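Local coordinates for protein monalysin (Pseudomonas entomophila, PDB 4MKO) that forms pores in host cell membranes as a beta-barrel toxin, contributing to intestinal damage and lethality in infected Drosophila, at residues Gly39-Gly44 with Thr50-Val55. Sequence-based numbering, arbitrary orientation.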
loop_
_atom_site.group_PDB
_atom_site.type_symbol
_atom_site.label_atom_id
_atom_site.label_comp_id
_atom_site.label_asym_id
_atom_site.label_seq_id
_atom_site.Cartn_x
_atom_site.Cartn_y
_atom_site.Cartn_z
ATOM N N GLY A 39 -12.598 -11.258 -5.694
ATOM C CA GLY A 39 -13.848 -10.528 -5.824
ATOM C C GLY A 39 -13.752 -9.426 -6.840
ATOM O O GLY A 39 -12.695 -9.224 -7.452
ATOM N N ASP A 40 -14.851 -8.687 -7.007
ATOM C CA ASP A 40 -14.930 -7.606 -7.970
ATOM C C ASP A 40 -14.097 -6.376 -7.660
ATOM O O ASP A 40 -14.043 -5.916 -6.516
ATOM C CB ASP A 40 -16.383 -7.142 -8.149
ATOM C CG ASP A 40 -17.292 -8.091 -8.906
ATOM O OD1 ASP A 40 -16.767 -8.962 -9.647
ATOM O OD2 ASP A 40 -18.535 -7.939 -8.789
ATOM N N ILE A 41 -13.509 -5.797 -8.728
ATOM C CA ILE A 41 -12.869 -4.496 -8.743
ATOM C C ILE A 41 -13.311 -3.880 -10.061
ATOM O O ILE A 41 -13.274 -4.553 -11.104
ATOM C CB ILE A 41 -11.326 -4.491 -8.563
ATOM C CG1 ILE A 41 -10.919 -5.103 -7.186
ATOM C CG2 ILE A 41 -10.774 -3.066 -8.717
ATOM C CD1 ILE A 41 -9.414 -4.843 -6.729
ATOM N N TYR A 42 -13.792 -2.637 -9.999
ATOM C CA TYR A 42 -14.253 -1.906 -11.162
ATOM C C TYR A 42 -13.063 -1.191 -11.792
ATOM O O TYR A 42 -12.447 -0.343 -11.165
ATOM C CB TYR A 42 -15.360 -0.902 -10.776
ATOM C CG TYR A 42 -16.030 -0.254 -11.974
ATOM C CD1 TYR A 42 -15.450 0.840 -12.617
ATOM C CD2 TYR A 42 -17.258 -0.712 -12.444
ATOM C CE1 TYR A 42 -16.060 1.438 -13.721
ATOM C CE2 TYR A 42 -17.883 -0.112 -13.537
ATOM C CZ TYR A 42 -17.271 0.951 -14.183
ATOM O OH TYR A 42 -17.877 1.546 -15.258
ATOM N N ILE A 43 -12.768 -1.519 -13.056
ATOM C CA ILE A 43 -11.674 -0.903 -13.802
ATOM C C ILE A 43 -12.210 -0.585 -15.197
ATOM O O ILE A 43 -12.630 -1.498 -15.909
ATOM C CB ILE A 43 -10.402 -1.812 -13.916
ATOM C CG1 ILE A 43 -9.916 -2.334 -12.543
ATOM C CG2 ILE A 43 -9.258 -1.051 -14.637
ATOM C CD1 ILE A 43 -8.926 -3.520 -12.632
ATOM N N GLY A 44 -12.135 0.683 -15.558
ATOM C CA GLY A 44 -12.509 1.177 -16.879
ATOM C C GLY A 44 -13.998 1.318 -17.090
ATOM O O GLY A 44 -14.567 2.377 -16.812
ATOM N N THR A 50 -11.233 -10.265 -9.547
ATOM C CA THR A 50 -9.846 -9.925 -9.223
ATOM C C THR A 50 -9.275 -10.625 -8.014
ATOM O O THR A 50 -9.917 -10.650 -6.966
ATOM C CB THR A 50 -9.753 -8.400 -9.056
ATOM O OG1 THR A 50 -10.333 -7.736 -10.181
ATOM C CG2 THR A 50 -8.326 -7.899 -8.803
ATOM N N TYR A 51 -8.033 -11.133 -8.136
ATOM C CA TYR A 51 -7.314 -11.699 -6.999
ATOM C C TYR A 51 -6.542 -10.529 -6.391
ATOM O O TYR A 51 -5.908 -9.769 -7.134
ATOM C CB TYR A 51 -6.317 -12.791 -7.431
ATOM C CG TYR A 51 -6.957 -14.063 -7.949
ATOM C CD1 TYR A 51 -7.261 -14.216 -9.301
ATOM C CD2 TYR A 51 -7.236 -15.127 -7.089
ATOM C CE1 TYR A 51 -7.840 -15.393 -9.785
ATOM C CE2 TYR A 51 -7.834 -16.299 -7.557
ATOM C CZ TYR A 51 -8.124 -16.430 -8.908
ATOM O OH TYR A 51 -8.696 -17.592 -9.361
ATOM N N THR A 52 -6.598 -10.370 -5.060
ATOM C CA THR A 52 -5.869 -9.291 -4.385
ATOM C C THR A 52 -5.108 -9.845 -3.210
ATOM O O THR A 52 -5.644 -10.668 -2.483
ATOM C CB THR A 52 -6.869 -8.207 -3.891
ATOM O OG1 THR A 52 -7.470 -7.589 -5.016
ATOM C CG2 THR A 52 -6.208 -7.127 -3.011
ATOM N N ARG A 53 -3.875 -9.361 -2.977
ATOM C CA ARG A 53 -3.151 -9.726 -1.761
ATOM C C ARG A 53 -2.299 -8.540 -1.331
ATOM O O ARG A 53 -1.836 -7.795 -2.201
ATOM C CB ARG A 53 -2.290 -11.005 -1.929
ATOM C CG ARG A 53 -1.184 -10.898 -2.989
ATOM C CD ARG A 53 -0.037 -11.869 -2.677
ATOM N NE ARG A 53 0.686 -11.442 -1.472
ATOM C CZ ARG A 53 1.583 -12.173 -0.810
ATOM N NH1 ARG A 53 1.896 -13.401 -1.227
ATOM N NH2 ARG A 53 2.171 -11.686 0.271
ATOM N N PRO A 54 -2.052 -8.358 -0.014
ATOM C CA PRO A 54 -1.112 -7.293 0.397
ATOM C C PRO A 54 0.284 -7.730 -0.010
ATOM O O PRO A 54 0.575 -8.931 0.032
ATOM C CB PRO A 54 -1.222 -7.264 1.948
ATOM C CG PRO A 54 -2.320 -8.237 2.317
ATOM C CD PRO A 54 -2.487 -9.177 1.142
ATOM N N VAL A 55 1.161 -6.782 -0.377
ATOM C CA VAL A 55 2.531 -7.165 -0.757
ATOM C C VAL A 55 3.614 -6.319 -0.096
ATOM O O VAL A 55 4.765 -6.759 -0.021
ATOM C CB VAL A 55 2.748 -7.210 -2.299
ATOM C CG1 VAL A 55 2.004 -8.397 -2.934
ATOM C CG2 VAL A 55 2.372 -5.874 -2.981
#
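In the beta hairpin of strands 29-43 and 46-67, G39 and T50 form an antiparallel, hydrogen-bonded pair. G39 N donates to T50 O at 3.0 Å, while T50 N returns a bond of 2.8 Å to G39 O. Beyond this pair the short segments diverge, their axes standing 96° apart, and I41 bridges the angle between them. Its CG1 lies 4.0 Å from T50 CB, and the side chains of I41 and T50 cross at about a right angle. With T50 OG1 beside the backbone N (chi1 -51°), CG2 falls anti to that nitrogen, and the methyl comes to 3.9 Å from I41 CD1. The same CD1 also meets T52 OG1 at 3.8 Å. Within the aerolysin-like fold, the hairpin belongs to a sheet in which 46-67 also pairs with 136-151, and residues of that strand back the contact: H149 touches I41, and A151 touches T50. I41 also packs on Y95 of strand 95-96, which pairs with 29-43. Both threonines are buried, and each hydroxyl has a hydrogen-bonding partner: T50 OG1 with W48 O, T52 OG1 with H149 ND1.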